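Local coordinates for protein putative nudix hydrolase family member (Chromobacterium violaceum, PDB 3F13) that probably acts as a Nudix-family hydrolase, with magnesium as the expected cofactor, although its substrate is not established, at residues Arg38-Asn47 with Asp113-Arg125. Numbering follows the deposited sequence.
Sequences RYNLPGGKAN and DMDLFVEGRAILR
Tyr-39 O is met by two groups of segment 113-125: Phe-117 N donates to it at 2.8 Å with an almost straight N-H...O angle of 171°, and Leu-116 CA adds a CA-H...O contact at 3.4 Å. Tyr-39 N in turn donates to Asp-115 O at 3.1 Å, and the two hydrogen bonds together make Tyr-39 and Leu-116 a single backbone bridge. One residue earlier, a salt bridge runs from Arg-38 NE to Asp-115 OD1 at 2.7 Å; the bond is bent, NE approaches OD1 from above the carboxylate plane, and the two flat groups are nearly perpendicular (84°). Met-114 SD lies over one face of the Tyr-39 ring, 4.3 Å from its centroid, a Met-aromatic contact beside strands 28-33 and 103-107. Asn-40, with CG anti to its own N (chi1 -151°), lays its amide alongside Phe-117 and brings OD1 to 3.3 Å from Gly-120 CA, where glycine's lack of a side chain lets the amide sit directly against the helix backbone. Further along, the two methyls of Leu-41 divide the apolar packing: CD1 reaches Ile-123 CG2 at 3.5 Å, while CD2 meets Leu-124 CD2. Phe-117 is the N-cap residue, so its bond to Tyr-39 pins the start of helix 118-132 to the loop entering strand 43-45. The Nudix-box match, residues 44-65, begins within that strand and takes in helix 52-64, consistent with the alpha/beta/alpha sandwich of the Nudix fold.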
ATOM      1  N   ARG B  38      24.089  13.159  -6.263  1.00 42.00           N
ATOM      2  CA  ARG B  38      24.038  11.960  -5.430  1.00 41.01           C
ATOM      3  C   ARG B  38      22.757  11.149  -5.610  1.00 39.63           C
ATOM      4  O   ARG B  38      21.673  11.688  -5.786  1.00 40.47           O
ATOM      5  CB  ARG B  38      24.201  12.308  -3.947  1.00 41.48           C
ATOM      6  CG  ARG B  38      25.594  12.815  -3.592  1.00 44.03           C
ATOM      7  CD  ARG B  38      25.970  12.538  -2.137  1.00 49.07           C
ATOM      8  NE  ARG B  38      27.423  12.568  -1.993  1.00 52.41           N
ATOM      9  CZ  ARG B  38      28.136  13.696  -1.961  1.00 53.71           C
ATOM     10  NH1 ARG B  38      27.517  14.865  -2.037  1.00 52.44           N
ATOM     11  NH2 ARG B  38      29.460  13.656  -1.846  1.00 52.34           N
ATOM     12  N   TYR B  39      22.884   9.838  -5.548  1.00 37.48           N
ATOM     13  CA  TYR B  39      21.692   8.997  -5.575  1.00 35.02           C
ATOM     14  C   TYR B  39      21.012   8.955  -4.212  1.00 33.86           C
ATOM     15  O   TYR B  39      21.655   9.017  -3.183  1.00 33.50           O
ATOM     16  CB  TYR B  39      22.052   7.579  -6.033  1.00 34.50           C
ATOM     17  CG  TYR B  39      22.314   7.445  -7.531  1.00 35.46           C
ATOM     18  CD1 TYR B  39      21.280   7.233  -8.433  1.00 36.77           C
ATOM     19  CD2 TYR B  39      23.608   7.517  -8.035  1.00 35.16           C
ATOM     20  CE1 TYR B  39      21.519   7.101  -9.796  1.00 36.82           C
ATOM     21  CE2 TYR B  39      23.853   7.391  -9.385  1.00 38.66           C
ATOM     22  CZ  TYR B  39      22.811   7.193 -10.263  1.00 39.29           C
ATOM     23  OH  TYR B  39      23.063   7.066 -11.620  1.00 43.72           O
ATOM     24  N   ASN B  40      19.693   8.808  -4.224  1.00 32.61           N
ATOM     25  CA  ASN B  40      18.932   8.678  -3.015  1.00 31.30           C
ATOM     26  C   ASN B  40      17.749   7.771  -3.275  1.00 30.21           C
ATOM     27  O   ASN B  40      17.343   7.556  -4.441  1.00 29.22           O
ATOM     28  CB  ASN B  40      18.422  10.031  -2.574  1.00 32.49           C
ATOM     29  CG  ASN B  40      18.258  10.135  -1.073  1.00 34.21           C
ATOM     30  OD1 ASN B  40      18.287   9.135  -0.328  1.00 33.06           O
ATOM     31  ND2 ASN B  40      18.066  11.373  -0.607  1.00 38.19           N
ATOM     32  N   LEU B  41      17.190   7.229  -2.204  1.00 28.52           N
ATOM     33  CA  LEU B  41      15.918   6.508  -2.346  1.00 27.85           C
ATOM     34  C   LEU B  41      14.799   7.444  -2.828  1.00 27.35           C
ATOM     35  O   LEU B  41      14.722   8.586  -2.425  1.00 28.85           O
ATOM     36  CB  LEU B  41      15.525   5.937  -1.009  1.00 27.27           C
ATOM     37  CG  LEU B  41      16.407   4.801  -0.528  1.00 26.32           C
ATOM     38  CD1 LEU B  41      15.967   4.599   0.909  1.00 27.38           C
ATOM     39  CD2 LEU B  41      16.282   3.484  -1.336  1.00 28.33           C
ATOM     40  N   PRO B  42      13.916   6.938  -3.689  1.00 27.56           N
ATOM     41  CA  PRO B  42      12.824   7.761  -4.223  1.00 26.96           C
ATOM     42  C   PRO B  42      11.867   8.241  -3.117  1.00 27.21           C
ATOM     43  O   PRO B  42      11.738   7.595  -2.107  1.00 27.33           O
ATOM     44  CB  PRO B  42      12.082   6.813  -5.170  1.00 27.68           C
ATOM     45  CG  PRO B  42      12.729   5.454  -5.042  1.00 28.54           C
ATOM     46  CD  PRO B  42      13.960   5.572  -4.229  1.00 27.17           C
ATOM     47  N   GLY B  43      11.179   9.365  -3.319  1.00 28.05           N
ATOM     48  CA  GLY B  43      10.248   9.824  -2.304  1.00 28.64           C
ATOM     49  C   GLY B  43      10.182  11.328  -2.329  1.00 29.80           C
ATOM     50  O   GLY B  43      10.716  11.948  -3.263  1.00 30.94           O
ATOM     51  N   GLY B  44       9.556  11.922  -1.320  1.00 29.07           N
ATOM     52  CA  GLY B  44       9.462  13.389  -1.266  1.00 29.89           C
ATOM     53  C   GLY B  44       8.646  13.902  -0.100  1.00 29.73           C
ATOM     54  O   GLY B  44       8.212  13.154   0.739  1.00 28.16           O
ATOM     55  N   LYS B  45       8.423  15.208  -0.061  1.00 28.70           N
ATOM     56  CA  LYS B  45       7.700  15.783   1.027  1.00 29.79           C
ATOM     57  C   LYS B  45       6.193  15.645   0.840  1.00 29.74           C
ATOM     58  O   LYS B  45       5.672  15.781  -0.277  1.00 30.06           O
ATOM     59  CB  LYS B  45       8.086  17.254   1.168  1.00 30.49           C
ATOM     60  CG  LYS B  45       7.748  17.838   2.513  1.00 35.10           C
ATOM     61  CD  LYS B  45       8.070  19.341   2.542  1.00 41.21           C
ATOM     62  CE  LYS B  45       7.299  20.019   3.647  1.00 43.47           C
ATOM     63  NZ  LYS B  45       8.132  21.115   4.255  1.00 50.30           N
ATOM     64  N   ALA B  46       5.500  15.371   1.933  1.00 29.68           N
ATOM     65  CA  ALA B  46       4.036  15.272   1.962  1.00 30.43           C
ATOM     66  C   ALA B  46       3.374  16.663   1.993  1.00 30.58           C
ATOM     67  O   ALA B  46       3.851  17.548   2.685  1.00 30.78           O
ATOM     68  CB  ALA B  46       3.619  14.509   3.185  1.00 31.65           C
ATOM     69  N   ASN B  47       2.279  16.856   1.274  1.00 32.83           N
ATOM     70  CA  ASN B  47       1.595  18.170   1.352  1.00 32.57           C
ATOM     71  C   ASN B  47       0.743  18.219   2.605  1.00 33.11           C
ATOM     72  O   ASN B  47       0.393  17.175   3.180  1.00 32.52           O
ATOM     73  CB  ASN B  47       0.711  18.399   0.128  1.00 33.41           C
ATOM     74  CG  ASN B  47       1.494  18.447  -1.163  1.00 33.84           C
ATOM     75  OD1 ASN B  47       1.083  17.857  -2.163  1.00 39.97           O
ATOM     76  ND2 ASN B  47       2.620  19.148  -1.155  1.00 34.36           N
ATOM     77  N   ASP B 113      29.374   0.918  -3.286  1.00 42.19           N
ATOM     78  CA  ASP B 113      30.383   1.896  -3.705  1.00 43.23           C
ATOM     79  C   ASP B 113      29.796   3.199  -4.221  1.00 42.58           C
ATOM     80  O   ASP B 113      30.462   4.244  -4.286  1.00 42.33           O
ATOM     81  CB  ASP B 113      31.191   1.283  -4.849  1.00 44.22           C
ATOM     82  CG  ASP B 113      32.189   0.295  -4.354  1.00 47.23           C
ATOM     83  OD1 ASP B 113      32.576   0.462  -3.166  1.00 51.15           O
ATOM     84  OD2 ASP B 113      32.576  -0.629  -5.116  1.00 49.58           O
ATOM     85  N   MET B 114      28.549   3.104  -4.632  1.00 41.38           N
ATOM     86  CA  MET B 114      27.839   4.195  -5.251  1.00 40.97           C
ATOM     87  C   MET B 114      27.748   5.363  -4.290  1.00 40.33           C
ATOM     88  O   MET B 114      27.753   5.196  -3.058  1.00 40.15           O
ATOM     89  CB  MET B 114      26.467   3.656  -5.700  1.00 40.60           C
ATOM     90  CG  MET B 114      25.345   4.624  -5.924  1.00 42.23           C
ATOM     91  SD  MET B 114      24.088   3.811  -6.960  1.00 39.50           S
ATOM     92  CE  MET B 114      24.625   2.116  -7.029  1.00 39.96           C
ATOM     93  N   ASP B 115      27.683   6.559  -4.855  1.00 40.30           N
ATOM     94  CA  ASP B 115      27.660   7.759  -4.063  1.00 40.46           C
ATOM     95  C   ASP B 115      26.239   8.045  -3.578  1.00 40.43           C
ATOM     96  O   ASP B 115      25.532   8.838  -4.175  1.00 39.34           O
ATOM     97  CB  ASP B 115      28.170   8.924  -4.902  1.00 41.08           C
ATOM     98  CG  ASP B 115      28.545  10.124  -4.065  1.00 42.67           C
ATOM     99  OD1 ASP B 115      28.284  10.114  -2.849  1.00 46.16           O
ATOM    100  OD2 ASP B 115      29.105  11.080  -4.635  1.00 44.87           O
ATOM    101  N   LEU B 116      25.847   7.402  -2.477  1.00 39.95           N
ATOM    102  CA  LEU B 116      24.508   7.628  -1.900  1.00 39.77           C
ATOM    103  C   LEU B 116      24.422   8.778  -0.933  1.00 39.00           C
ATOM    104  O   LEU B 116      25.327   9.021  -0.150  1.00 39.54           O
ATOM    105  CB  LEU B 116      24.051   6.387  -1.161  1.00 39.42           C
ATOM    106  CG  LEU B 116      23.895   5.133  -1.997  1.00 40.89           C
ATOM    107  CD1 LEU B 116      23.315   4.036  -1.091  1.00 41.45           C
ATOM    108  CD2 LEU B 116      22.976   5.415  -3.192  1.00 42.32           C
ATOM    109  N   PHE B 117      23.309   9.492  -0.967  1.00 38.73           N
ATOM    110  CA  PHE B 117      23.031  10.386   0.110  1.00 38.77           C
ATOM    111  C   PHE B 117      23.116   9.619   1.445  1.00 38.33           C
ATOM    112  O   PHE B 117      22.702   8.465   1.542  1.00 37.53           O
ATOM    113  CB  PHE B 117      21.666  11.027  -0.060  1.00 39.59           C
ATOM    114  CG  PHE B 117      21.437  12.141   0.887  1.00 44.64           C
ATOM    115  CD1 PHE B 117      21.923  13.415   0.607  1.00 47.86           C
ATOM    116  CD2 PHE B 117      20.799  11.912   2.100  1.00 48.37           C
ATOM    117  CE1 PHE B 117      21.741  14.457   1.505  1.00 50.59           C
ATOM    118  CE2 PHE B 117      20.620  12.939   3.008  1.00 51.01           C
ATOM    119  CZ  PHE B 117      21.087  14.223   2.709  1.00 51.45           C
ATOM    120  N   VAL B 118      23.678  10.258   2.463  1.00 37.80           N
ATOM    121  CA  VAL B 118      23.897   9.631   3.771  1.00 38.07           C
ATOM    122  C   VAL B 118      22.654   8.981   4.415  1.00 37.62           C
ATOM    123  O   VAL B 118      22.696   7.830   4.814  1.00 37.33           O
ATOM    124  CB  VAL B 118      24.457  10.651   4.783  1.00 38.37           C
ATOM    125  CG1 VAL B 118      23.661  11.934   4.738  1.00 40.08           C
ATOM    126  CG2 VAL B 118      24.423  10.045   6.192  1.00 40.18           C
ATOM    127  N   GLU B 119      21.574   9.752   4.556  1.00 37.20           N
ATOM    128  CA  GLU B 119      20.296   9.217   5.068  1.00 36.61           C
ATOM    129  C   GLU B 119      19.729   8.074   4.211  1.00 35.37           C
ATOM    130  O   GLU B 119      19.135   7.133   4.736  1.00 34.32           O
ATOM    131  CB  GLU B 119      19.251  10.321   5.160  1.00 37.05           C
ATOM    132  CG  GLU B 119      19.673  11.555   5.985  1.00 40.24           C
ATOM    133  CD  GLU B 119      20.075  11.219   7.426  1.00 43.37           C
ATOM    134  OE1 GLU B 119      19.922  10.042   7.843  1.00 46.46           O
ATOM    135  OE2 GLU B 119      20.555  12.134   8.145  1.00 45.84           O
ATOM    136  N   GLY B 120      19.884   8.181   2.889  1.00 33.94           N
ATOM    137  CA  GLY B 120      19.548   7.075   1.978  1.00 33.78           C
ATOM    138  C   GLY B 120      20.313   5.817   2.377  1.00 33.49           C
ATOM    139  O   GLY B 120      19.753   4.719   2.463  1.00 33.61           O
ATOM    140  N   ARG B 121      21.610   5.954   2.637  1.00 32.95           N
ATOM    141  CA  ARG B 121      22.374   4.781   3.089  1.00 32.57           C
ATOM    142  C   ARG B 121      21.929   4.263   4.445  1.00 32.10           C
ATOM    143  O   ARG B 121      21.848   3.050   4.643  1.00 32.55           O
ATOM    144  CB  ARG B 121      23.892   5.062   3.139  1.00 33.25           C
ATOM    145  CG  ARG B 121      24.703   3.789   3.193  1.00 33.14           C
ATOM    146  CD  ARG B 121      26.244   4.049   3.184  1.00 36.17           C
ATOM    147  NE  ARG B 121      26.693   4.637   1.916  1.00 36.18           N
ATOM    148  CZ  ARG B 121      27.193   3.954   0.892  1.00 34.90           C
ATOM    149  NH1 ARG B 121      27.306   2.635   0.952  1.00 38.23           N
ATOM    150  NH2 ARG B 121      27.580   4.594  -0.210  1.00 36.84           N
ATOM    151  N   ALA B 122      21.640   5.174   5.371  1.00 31.99           N
ATOM    152  CA  ALA B 122      21.216   4.814   6.730  1.00 31.10           C
ATOM    153  C   ALA B 122      19.940   3.992   6.638  1.00 31.57           C
ATOM    154  O   ALA B 122      19.764   2.975   7.343  1.00 31.00           O
ATOM    155  CB  ALA B 122      20.933   6.060   7.526  1.00 32.16           C
ATOM    156  N   ILE B 123      19.039   4.445   5.774  1.00 30.17           N
ATOM    157  CA  ILE B 123      17.746   3.754   5.687  1.00 30.57           C
ATOM    158  C   ILE B 123      17.936   2.336   5.115  1.00 29.91           C
ATOM    159  O   ILE B 123      17.307   1.361   5.551  1.00 30.19           O
ATOM    160  CB  ILE B 123      16.751   4.602   4.840  1.00 29.79           C
ATOM    161  CG1 ILE B 123      16.281   5.834   5.639  1.00 29.52           C
ATOM    162  CG2 ILE B 123      15.602   3.714   4.323  1.00 29.98           C
ATOM    163  CD1 ILE B 123      15.665   6.981   4.781  1.00 28.70           C
ATOM    164  N   LEU B 124      18.805   2.201   4.119  1.00 30.69           N
ATOM    165  CA  LEU B 124      19.044   0.888   3.525  1.00 31.36           C
ATOM    166  C   LEU B 124      19.692  -0.075   4.499  1.00 31.61           C
ATOM    167  O   LEU B 124      19.452  -1.293   4.429  1.00 31.97           O
ATOM    168  CB  LEU B 124      19.902   1.004   2.254  1.00 32.49           C
ATOM    169  CG  LEU B 124      19.143   1.534   1.050  1.00 34.27           C
ATOM    170  CD1 LEU B 124      20.116   1.697  -0.108  1.00 37.57           C
ATOM    171  CD2 LEU B 124      17.977   0.574   0.740  1.00 37.21           C
ATOM    172  N   ARG B 125      20.523   0.441   5.410  1.00 31.79           N
ATOM    173  CA  ARG B 125      21.103  -0.443   6.422  1.00 31.62           C
ATOM    174  C   ARG B 125      20.017  -1.043   7.332  1.00 30.87           C
ATOM    175  O   ARG B 125      20.037  -2.225   7.652  1.00 31.42           O
ATOM    176  CB  ARG B 125      22.146   0.292   7.277  1.00 31.69           C
ATOM    177  CG  ARG B 125      23.411   0.548   6.534  1.00 36.11           C
ATOM    178  CD  ARG B 125      24.651   0.525   7.480  1.00 40.19           C
ATOM    179  NE  ARG B 125      25.808   0.284   6.633  1.00 43.39           N
ATOM    180  CZ  ARG B 125      26.559   1.257   6.157  1.00 44.93           C
ATOM    181  NH1 ARG B 125      27.582   0.985   5.352  1.00 47.50           N
ATOM    182  NH2 ARG B 125      26.290   2.505   6.509  1.00 47.27           N
TER